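Local coordinates for phosphate-binding protein PstS 2 (Streptococcus pneumoniae, PDB 4H1X) that probably serves as the phosphate-capturing, solute-binding subunit of the PstSACB ABC transporter, which imports phosphate, at residues A[82-86]-A[87-91]; A[197-201]-A[202-206]; A[212-215]-A[216-220]; A[248-251]-A[252-256]. All blocks are in the same frame, centred on the assembly; numbering follows the deposited sequence.

All four contacts are local, each made within one continuous run of chain, and they come in series along the sequence as numbered. Contact 1 (82-91) is the turn after strand 81-85, and contact 4 (248-256) closes helix 247-254; their centres lie about 16 Å apart. Contact 2 (197-206), the end of helix 193-202, is about 38 Å from each between centres. Contact 3 (212-220), where helix 216-219 starts, is about 14 Å from contact 2 between centres and touches it through Lys-201 and Ile-197. Contacts 1 and 4 thus lie on one side of the chain's centre and contacts 2 and 3 on another part of the periplasmic-binding-protein fold, all shaping turns or helix ends.

Contact 1: A[82-86]-A[87-91]; sequences ALEID and GVKAS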
loop_
_atom_site.group_PDB
_atom_site.type_symbol
_atom_site.label_atom_id
_atom_site.label_comp_id
_atom_site.label_asym_id
_atom_site.label_seq_id
_atom_site.Cartn_x
_atom_site.Cartn_y
_atom_site.Cartn_z
ATOM N N ALA A 82 2.015 4.317 17.341
ATOM C CA ALA A 82 2.148 3.080 16.557
ATOM C C ALA A 82 2.652 1.958 17.477
ATOM O O ALA A 82 3.634 2.138 18.226
ATOM C CB ALA A 82 3.093 3.260 15.369
ATOM N N LEU A 83 1.956 0.806 17.437
ATOM C CA LEU A 83 2.380 -0.364 18.194
ATOM C C LEU A 83 3.562 -1.020 17.516
ATOM O O LEU A 83 3.675 -0.980 16.290
ATOM C CB LEU A 83 1.233 -1.401 18.306
ATOM C CG LEU A 83 0.006 -1.028 19.150
ATOM C CD1 LEU A 83 -1.062 -2.130 19.075
ATOM C CD2 LEU A 83 0.375 -0.762 20.593
ATOM N N GLU A 84 4.432 -1.656 18.310
ATOM C CA GLU A 84 5.486 -2.476 17.732
ATOM C C GLU A 84 4.824 -3.824 17.394
ATOM O O GLU A 84 3.911 -4.241 18.115
ATOM C CB GLU A 84 6.667 -2.621 18.717
ATOM C CG GLU A 84 7.360 -1.285 18.967
ATOM C CD GLU A 84 8.604 -1.346 19.834
ATOM O OE1 GLU A 84 8.849 -2.404 20.460
ATOM O OE2 GLU A 84 9.327 -0.326 19.895
ATOM N N ILE A 85 5.231 -4.472 16.294
ATOM C CA ILE A 85 4.658 -5.772 15.924
ATOM C C ILE A 85 5.789 -6.789 15.953
ATOM O O ILE A 85 6.799 -6.613 15.261
ATOM C CB ILE A 85 3.884 -5.741 14.582
ATOM C CG1 ILE A 85 2.572 -4.958 14.736
ATOM C CG2 ILE A 85 3.578 -7.159 14.089
ATOM C CD1 ILE A 85 2.648 -3.591 14.337
ATOM N N ASP A 86 5.637 -7.823 16.807
ATOM C CA ASP A 86 6.671 -8.856 17.027
ATOM C C ASP A 86 7.961 -8.190 17.534
ATOM O O ASP A 86 9.064 -8.547 17.107
ATOM C CB ASP A 86 6.957 -9.669 15.748
ATOM C CG ASP A 86 5.826 -10.501 15.173
ATOM O OD1 ASP A 86 5.040 -11.080 15.968
ATOM O OD2 ASP A 86 5.797 -10.670 13.930
ATOM N N GLY A 87 7.797 -7.189 18.400
ATOM C CA GLY A 87 8.889 -6.409 18.972
ATOM C C GLY A 87 9.628 -5.490 18.011
ATOM O O GLY A 87 10.640 -4.895 18.414
ATOM N N VAL A 88 9.115 -5.327 16.748
ATOM C CA VAL A 88 9.714 -4.476 15.688
ATOM C C VAL A 88 8.944 -3.152 15.538
ATOM O O VAL A 88 7.737 -3.150 15.271
ATOM C CB VAL A 88 9.785 -5.209 14.311
ATOM C CG1 VAL A 88 10.418 -4.329 13.228
ATOM C CG2 VAL A 88 10.522 -6.550 14.417
ATOM N N LYS A 89 9.673 -2.029 15.638
ATOM C CA LYS A 89 9.134 -0.687 15.478
ATOM C C LYS A 89 9.053 -0.360 14.013
ATOM O O LYS A 89 10.065 -0.482 13.304
ATOM C CB LYS A 89 10.035 0.332 16.196
ATOM C CG LYS A 89 9.634 1.782 15.980
ATOM C CD LYS A 89 10.658 2.733 16.605
ATOM C CE LYS A 89 10.296 4.173 16.362
ATOM N NZ LYS A 89 11.006 5.085 17.304
ATOM N N ALA A 90 7.872 0.095 13.560
ATOM C CA ALA A 90 7.667 0.493 12.175
ATOM C C ALA A 90 8.518 1.730 11.827
ATOM O O ALA A 90 8.462 2.747 12.531
ATOM C CB ALA A 90 6.192 0.785 11.935
ATOM N N SER A 91 9.317 1.624 10.757
ATOM C CA SER A 91 10.153 2.722 10.245
ATOM C C SER A 91 10.659 2.388 8.875
ATOM O O SER A 91 10.629 1.222 8.472
ATOM C CB SER A 91 11.336 3.009 11.176
ATOM O OG SER A 91 12.360 2.031 11.080
HETATM O O HOH W 1 5.912 0.700 15.462
#
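A type I' beta turn running from Ile-85 to Val-88 reverses the chain at the end of strand 81-85, and two backbone hydrogen bonds close it. Ile-85 N donates to Val-88 O at 3.0 Å, and Val-88 N returns the bond to Ile-85 O at 3.0 Å. Asp-86 and Gly-87 fill the two corner positions, both with positive phi, a backbone shape that suits glycine well. The result is a tight two-residue beta hairpin with a single antiparallel, hydrogen-bonded bridge. Val-88 O has a second neighbour in Glu-84 CA, 3.4 Å away in a CA-H...O contact. Farther from the turn, the extended Glu-84 side chain reaches toward the outgoing chain: OE2 comes within 3.8 Å of Lys-89 CB, and the two side chains pass at a slant. Lys-89 has CG anti to its backbone nitrogen (chi1 174°), which carries the ammonium away, leaving Glu-84 OE2 and Lys-89 NZ 6.2 Å apart. Where direct pairing stops, a water continues the link, donating to Leu-83 O at 2.9 Å and accepting from Ala-90 N at 2.8 Å. On the incoming side, Asp-86 OD1 accepts from Met-247 N at the start of helix 247-254.

Contact 2: A[197-201]-A[202-206]; sequences ITAVK and EKTAD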
loop_
_atom_site.group_PDB
_atom_site.type_symbol
_atom_site.label_atom_id
_atom_site.label_comp_id
_atom_site.label_asym_id
_atom_site.label_seq_id
_atom_site.Cartn_x
_atom_site.Cartn_y
_atom_site.Cartn_z
ATOM N N ILE A 197 -2.826 -6.763 -14.501
ATOM C CA ILE A 197 -1.977 -7.818 -15.095
ATOM C C ILE A 197 -2.585 -8.266 -16.440
ATOM O O ILE A 197 -1.880 -8.344 -17.455
ATOM C CB ILE A 197 -1.836 -9.014 -14.099
ATOM C CG1 ILE A 197 -1.011 -8.585 -12.880
ATOM C CG2 ILE A 197 -1.214 -10.248 -14.791
ATOM C CD1 ILE A 197 -1.178 -9.468 -11.659
ATOM N N THR A 198 -3.899 -8.563 -16.439
ATOM C CA THR A 198 -4.617 -9.001 -17.643
ATOM C C THR A 198 -4.491 -7.938 -18.768
ATOM O O THR A 198 -4.194 -8.298 -19.909
ATOM C CB THR A 198 -6.060 -9.313 -17.292
ATOM O OG1 THR A 198 -6.072 -10.434 -16.399
ATOM C CG2 THR A 198 -6.917 -9.628 -18.522
ATOM N N ALA A 199 -4.660 -6.643 -18.423
ATOM C CA ALA A 199 -4.599 -5.535 -19.383
ATOM C C ALA A 199 -3.227 -5.476 -20.034
ATOM O O ALA A 199 -3.145 -5.303 -21.249
ATOM C CB ALA A 199 -4.921 -4.217 -18.688
ATOM N N VAL A 200 -2.154 -5.714 -19.256
ATOM C CA VAL A 200 -0.797 -5.682 -19.817
ATOM C C VAL A 200 -0.627 -6.863 -20.796
ATOM O O VAL A 200 -0.164 -6.666 -21.912
ATOM C CB VAL A 200 0.299 -5.680 -18.717
ATOM C CG1 VAL A 200 1.684 -5.945 -19.307
ATOM C CG2 VAL A 200 0.303 -4.366 -17.946
ATOM N N LYS A 201 -1.035 -8.058 -20.392
ATOM C CA LYS A 201 -0.902 -9.250 -21.241
ATOM C C LYS A 201 -1.746 -9.136 -22.521
ATOM O O LYS A 201 -1.262 -9.496 -23.594
ATOM C CB LYS A 201 -1.277 -10.515 -20.466
ATOM C CG LYS A 201 -0.353 -10.763 -19.282
ATOM C CD LYS A 201 -0.591 -12.135 -18.677
ATOM C CE LYS A 201 0.444 -12.386 -17.610
ATOM N NZ LYS A 201 0.415 -13.795 -17.150
ATOM N N GLU A 202 -2.961 -8.562 -22.419
ATOM C CA GLU A 202 -3.893 -8.354 -23.538
ATOM C C GLU A 202 -3.523 -7.132 -24.402
ATOM O O GLU A 202 -4.131 -6.921 -25.453
ATOM C CB GLU A 202 -5.330 -8.232 -23.023
ATOM C CG GLU A 202 -5.857 -9.574 -22.538
ATOM C CD GLU A 202 -7.308 -9.645 -22.106
ATOM O OE1 GLU A 202 -8.019 -8.616 -22.183
ATOM O OE2 GLU A 202 -7.731 -10.743 -21.674
ATOM N N LYS A 203 -2.480 -6.388 -23.999
ATOM C CA LYS A 203 -1.910 -5.218 -24.672
ATOM C C LYS A 203 -2.890 -4.031 -24.680
ATOM O O LYS A 203 -2.776 -3.173 -25.555
ATOM C CB LYS A 203 -1.428 -5.570 -26.109
ATOM C CG LYS A 203 -0.406 -6.693 -26.173
ATOM C CD LYS A 203 0.098 -6.878 -27.603
ATOM C CE LYS A 203 0.814 -8.177 -27.823
ATOM N NZ LYS A 203 1.371 -8.258 -29.200
ATOM N N THR A 204 -3.833 -3.961 -23.705
ATOM C CA THR A 204 -4.784 -2.832 -23.581
ATOM C C THR A 204 -4.228 -1.771 -22.599
ATOM O O THR A 204 -4.759 -0.661 -22.505
ATOM C CB THR A 204 -6.193 -3.299 -23.185
ATOM O OG1 THR A 204 -6.167 -3.833 -21.863
ATOM C CG2 THR A 204 -6.788 -4.307 -24.180
ATOM N N ALA A 205 -3.182 -2.140 -21.840
ATOM C CA ALA A 205 -2.457 -1.246 -20.947
ATOM C C ALA A 205 -0.997 -1.356 -21.275
ATOM O O ALA A 205 -0.503 -2.460 -21.543
ATOM C CB ALA A 205 -2.680 -1.629 -19.492
ATOM N N ASP A 206 -0.290 -0.241 -21.176
ATOM C CA ASP A 206 1.143 -0.231 -21.372
ATOM C C ASP A 206 1.823 -0.731 -20.088
ATOM O O ASP A 206 2.821 -1.440 -20.144
ATOM C CB ASP A 206 1.598 1.177 -21.756
ATOM C CG ASP A 206 0.921 1.680 -23.035
ATOM O OD1 ASP A 206 1.088 1.039 -24.081
ATOM O OD2 ASP A 206 0.144 2.656 -22.957
HETATM O O HOH W 2 1.197 -4.345 -22.636
#
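Backbone bonds dominate the end of helix 193-202, which finishes in a Schellman motif. Glu-202 N donates to Thr-198 O at 2.8 Å. Lys-203 then takes positive phi (67°), and the chain folds back over the final turn. Ala-199 O becomes a shared acceptor: Thr-204 N reaches it at 2.9 Å, close to the carbonyl plane, while Ala-205 N comes at 3.2 Å from well above that plane. Lys-203 N donates to Val-200 O at 3.1 Å. A water donates both to Val-200 O and to Ala-205 O, 2.8 Å from each, tying the departing chain to the helix end.

Apolar contact accompanies the turn. Ala-205 CB lies against Ala-199 CB at 3.5 Å, with Val-200 CG2 more loosely alongside. On the outer surface, Thr-198 and Glu-202 run side by side in the same direction; Thr-198 CG2, anti to its own backbone nitrogen, sits 3.4 Å from Glu-202 OE2.

Ala-199 and Ala-205 both press on Val-161 of strand 155-162, where Asp-206 OD2 accepts from Ser-159 N. From another side of the helix, Lys-201 NZ hydrogen-bonds to Glu-218 O on helix 216-219, and Asp-206 leads directly into strand 207-210.

Contact 3: A[212-215]-A[216-220]; sequences RELT and PEEGK
Glu-218 OE1 is gripped by two donors, Arg-212 NH1 at 2.7 Å and Thr-215 N at 2.9 Å. The second bond belongs to a capping box at the start of the short, weakly bonded helix 216-219: Thr-215 is the N-cap, and its OG1 accepts in return from Glu-218 N at 3.0 Å. Thr-215 OG1 stands between its backbone nitrogen and carbonyl carbon (chi1 68°), which turns it toward the first helical turn. Glu-218 CG is anti to its carbonyl carbon, and the extended chain brings the carboxylate back past the threonine.

Arg-212 makes a salt bridge with that carboxylate end-on, one terminal nitrogen to each oxygen. NH1 uses the syn lone pair of OE1 and keeps it within the guanidinium plane; NH2 meets OE2 at 2.9 Å, somewhat out of plane. The two flat groups are 19° from coplanar. NH1 also donates to Glu-213 O, a further bond that limits rotation of the guanidinium. This positive group probably favours the charged carboxylate, and Glu-218 thereby joins the helix start to the preceding loop. Leu-214 CD2 lies 4.0 Å from Gly-219 CA. One atom back along the chain, Gly-219 N donates to Thr-215 O at 2.9 Å.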
loop_
_atom_site.group_PDB
_atom_site.type_symbol
_atom_site.label_atom_id
_atom_site.label_comp_id
_atom_site.label_asym_id
_atom_site.label_seq_id
_atom_site.Cartn_x
_atom_site.Cartn_y
_atom_site.Cartn_z
ATOM N N ARG A 212 0.766 -6.103 -4.583
ATOM C CA ARG A 212 1.090 -7.364 -3.906
ATOM C C ARG A 212 2.086 -8.122 -4.748
ATOM O O ARG A 212 2.378 -7.698 -5.869
ATOM C CB ARG A 212 -0.195 -8.216 -3.737
ATOM C CG ARG A 212 -0.942 -8.483 -5.049
ATOM C CD ARG A 212 -2.042 -9.537 -4.946
ATOM N NE ARG A 212 -2.891 -9.598 -6.149
ATOM C CZ ARG A 212 -2.544 -10.204 -7.288
ATOM N NH1 ARG A 212 -1.361 -10.791 -7.402
ATOM N NH2 ARG A 212 -3.383 -10.220 -8.326
ATOM N N GLU A 213 2.585 -9.244 -4.237
ATOM C CA GLU A 213 3.479 -10.088 -5.019
ATOM C C GLU A 213 2.653 -10.716 -6.143
ATOM O O GLU A 213 1.446 -10.929 -5.967
ATOM C CB GLU A 213 4.125 -11.159 -4.113
ATOM C CG GLU A 213 5.317 -11.883 -4.722
ATOM C CD GLU A 213 5.919 -13.002 -3.888
ATOM O OE1 GLU A 213 5.537 -13.144 -2.704
ATOM O OE2 GLU A 213 6.742 -13.771 -4.438
ATOM N N LEU A 214 3.270 -10.982 -7.289
ATOM C CA LEU A 214 2.561 -11.645 -8.397
ATOM C C LEU A 214 2.676 -13.144 -8.180
ATOM O O LEU A 214 3.689 -13.600 -7.666
ATOM C CB LEU A 214 3.205 -11.270 -9.740
ATOM C CG LEU A 214 2.754 -9.962 -10.409
ATOM C CD1 LEU A 214 3.328 -8.766 -9.696
ATOM C CD2 LEU A 214 3.225 -9.936 -11.845
ATOM N N THR A 215 1.682 -13.909 -8.586
ATOM C CA THR A 215 1.748 -15.373 -8.510
ATOM C C THR A 215 2.657 -15.867 -9.627
ATOM O O THR A 215 2.808 -15.152 -10.628
ATOM C CB THR A 215 0.338 -15.976 -8.664
ATOM O OG1 THR A 215 -0.125 -15.762 -10.002
ATOM C CG2 THR A 215 -0.651 -15.449 -7.631
ATOM N N PRO A 216 3.185 -17.106 -9.559
ATOM C CA PRO A 216 3.999 -17.618 -10.679
ATOM C C PRO A 216 3.244 -17.530 -12.021
ATOM O O PRO A 216 3.843 -17.140 -13.021
ATOM C CB PRO A 216 4.273 -19.063 -10.275
ATOM C CG PRO A 216 4.251 -19.027 -8.765
ATOM C CD PRO A 216 3.141 -18.074 -8.436
ATOM N N GLU A 217 1.917 -17.819 -12.038
ATOM C CA GLU A 217 1.125 -17.749 -13.283
ATOM C C GLU A 217 1.029 -16.292 -13.794
ATOM O O GLU A 217 1.188 -16.044 -14.998
ATOM C CB GLU A 217 -0.281 -18.345 -13.074
ATOM C CG GLU A 217 -1.026 -18.598 -14.379
ATOM C CD GLU A 217 -2.421 -19.208 -14.321
ATOM O OE1 GLU A 217 -2.768 -19.854 -13.304
ATOM O OE2 GLU A 217 -3.153 -19.078 -15.329
ATOM N N GLU A 218 0.753 -15.339 -12.890
ATOM C CA GLU A 218 0.643 -13.920 -13.276
ATOM C C GLU A 218 1.964 -13.400 -13.837
ATOM O O GLU A 218 1.953 -12.689 -14.833
ATOM C CB GLU A 218 0.225 -13.049 -12.078
ATOM C CG GLU A 218 -1.219 -13.238 -11.647
ATOM C CD GLU A 218 -1.552 -12.648 -10.290
ATOM O OE1 GLU A 218 -0.622 -12.374 -9.492
ATOM O OE2 GLU A 218 -2.756 -12.417 -10.042
ATOM N N GLY A 219 3.077 -13.779 -13.204
ATOM C CA GLY A 219 4.412 -13.325 -13.592
ATOM C C GLY A 219 4.910 -13.798 -14.949
ATOM O O GLY A 219 5.831 -13.192 -15.500
ATOM N N LYS A 220 4.314 -14.878 -15.510
ATOM C CA LYS A 220 4.727 -15.434 -16.803
ATOM C C LYS A 220 4.628 -14.380 -17.909
ATOM O O LYS A 220 3.577 -13.765 -18.070
ATOM C CB LYS A 220 3.894 -16.681 -17.163
ATOM C CG LYS A 220 4.634 -17.655 -18.071
ATOM C CD LYS A 220 3.796 -18.894 -18.370
ATOM C CE LYS A 220 4.438 -19.778 -19.416
ATOM N NZ LYS A 220 3.758 -21.095 -19.529
#

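Contact 4: A[248-251]-A[252-256]; sequences AELA and DVFSG
Phe-254 packs against Leu-250 one helical turn earlier. Starting at the root of its side chain, CB lies 3.8 Å from Leu-250 O, and CG is only slightly farther from the same oxygen. The ring then turns its CD2 edge to that carbonyl, with Leu-250 O at 3.6 Å in the plane of the ring. Beyond it, CE2 meets Leu-250 CD1 at 3.7 Å. Leu-250 has CG anti to its backbone nitrogen (chi1 -172°), a setting that brings CD1 back to the ring although CB points away from segment 252-256; the two side chains cross at a slant. Phe-26 of helix 21-30 packs edge-to-face on the phenylalanine and also touches Leu-250, while Ile-68 of strand 67-72 adds to this apolar surface.

These residues belong to the last turns of helix 247-254, where Phe-254 N bonds to Leu-250 O, and which ends in a Schellman motif with positive phi at Gly-256. Ala-251 O receives two bonds from Ser-255, one from N at 2.9 Å and one from OG at 2.8 Å, arriving from opposite faces of the carbonyl plane. Val-253 CG2 approaches Glu-249 O at 3.3 Å, the oxygen that accepts from Val-253 N.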
loop_
_atom_site.group_PDB
_atom_site.type_symbol
_atom_site.label_atom_id
_atom_site.label_comp_id
_atom_site.label_asym_id
_atom_site.label_seq_id
_atom_site.Cartn_x
_atom_site.Cartn_y
_atom_site.Cartn_z
ATOM N N ALA A 248 -0.114 -12.829 16.208
ATOM C CA ALA A 248 -1.257 -13.626 16.684
ATOM C C ALA A 248 -2.257 -12.741 17.397
ATOM O O ALA A 248 -3.454 -12.815 17.105
ATOM C CB ALA A 248 -0.795 -14.728 17.631
ATOM N N GLU A 249 -1.763 -11.899 18.332
ATOM C CA GLU A 249 -2.604 -10.977 19.085
ATOM C C GLU A 249 -3.263 -10.012 18.138
ATOM O O GLU A 249 -4.449 -9.759 18.289
ATOM C CB GLU A 249 -1.793 -10.191 20.112
ATOM C CG GLU A 249 -1.587 -10.912 21.428
ATOM C CD GLU A 249 -0.697 -10.182 22.414
ATOM O OE1 GLU A 249 0.188 -9.406 21.981
ATOM O OE2 GLU A 249 -0.879 -10.404 23.631
ATOM N N LEU A 250 -2.495 -9.494 17.146
ATOM C CA LEU A 250 -3.007 -8.543 16.165
ATOM C C LEU A 250 -4.228 -9.106 15.442
ATOM O O LEU A 250 -5.267 -8.438 15.375
ATOM C CB LEU A 250 -1.919 -8.143 15.139
ATOM C CG LEU A 250 -2.297 -7.003 14.179
ATOM C CD1 LEU A 250 -2.738 -5.735 14.956
ATOM C CD2 LEU A 250 -1.147 -6.691 13.239
ATOM N N ALA A 251 -4.105 -10.337 14.922
ATOM C CA ALA A 251 -5.215 -10.977 14.221
ATOM C C ALA A 251 -6.382 -11.250 15.190
ATOM O O ALA A 251 -7.534 -11.009 14.822
ATOM C CB ALA A 251 -4.756 -12.253 13.549
ATOM N N ASP A 252 -6.077 -11.658 16.453
ATOM C CA ASP A 252 -7.078 -11.889 17.502
ATOM C C ASP A 252 -7.886 -10.615 17.797
ATOM O O ASP A 252 -9.112 -10.677 17.932
ATOM C CB ASP A 252 -6.415 -12.380 18.788
ATOM C CG ASP A 252 -6.035 -13.849 18.798
ATOM O OD1 ASP A 252 -6.247 -14.531 17.762
ATOM O OD2 ASP A 252 -5.516 -14.321 19.846
ATOM N N VAL A 253 -7.197 -9.465 17.881
ATOM C CA VAL A 253 -7.855 -8.188 18.162
ATOM C C VAL A 253 -8.768 -7.781 16.980
ATOM O O VAL A 253 -9.952 -7.491 17.202
ATOM C CB VAL A 253 -6.818 -7.080 18.523
ATOM C CG1 VAL A 253 -7.469 -5.698 18.559
ATOM C CG2 VAL A 253 -6.145 -7.376 19.878
ATOM N N PHE A 254 -8.224 -7.761 15.753
ATOM C CA PHE A 254 -8.996 -7.279 14.606
ATOM C C PHE A 254 -10.103 -8.251 14.167
ATOM O O PHE A 254 -11.063 -7.788 13.552
ATOM C CB PHE A 254 -8.087 -6.850 13.458
ATOM C CG PHE A 254 -7.582 -5.440 13.688
ATOM C CD1 PHE A 254 -8.320 -4.338 13.253
ATOM C CD2 PHE A 254 -6.432 -5.206 14.439
ATOM C CE1 PHE A 254 -7.885 -3.034 13.502
ATOM C CE2 PHE A 254 -5.992 -3.896 14.679
ATOM C CZ PHE A 254 -6.712 -2.819 14.185
ATOM N N SER A 255 -10.018 -9.555 14.541
ATOM C CA SER A 255 -11.082 -10.539 14.272
ATOM C C SER A 255 -12.091 -10.605 15.439
ATOM O O SER A 255 -13.056 -11.371 15.368
ATOM C CB SER A 255 -10.498 -11.936 14.028
ATOM O OG SER A 255 -9.908 -12.415 15.232
ATOM N N GLY A 256 -11.846 -9.837 16.495
ATOM C CA GLY A 256 -12.716 -9.733 17.668
ATOM C C GLY A 256 -12.657 -10.878 18.666
ATOM O O GLY A 256 -13.595 -11.056 19.445
#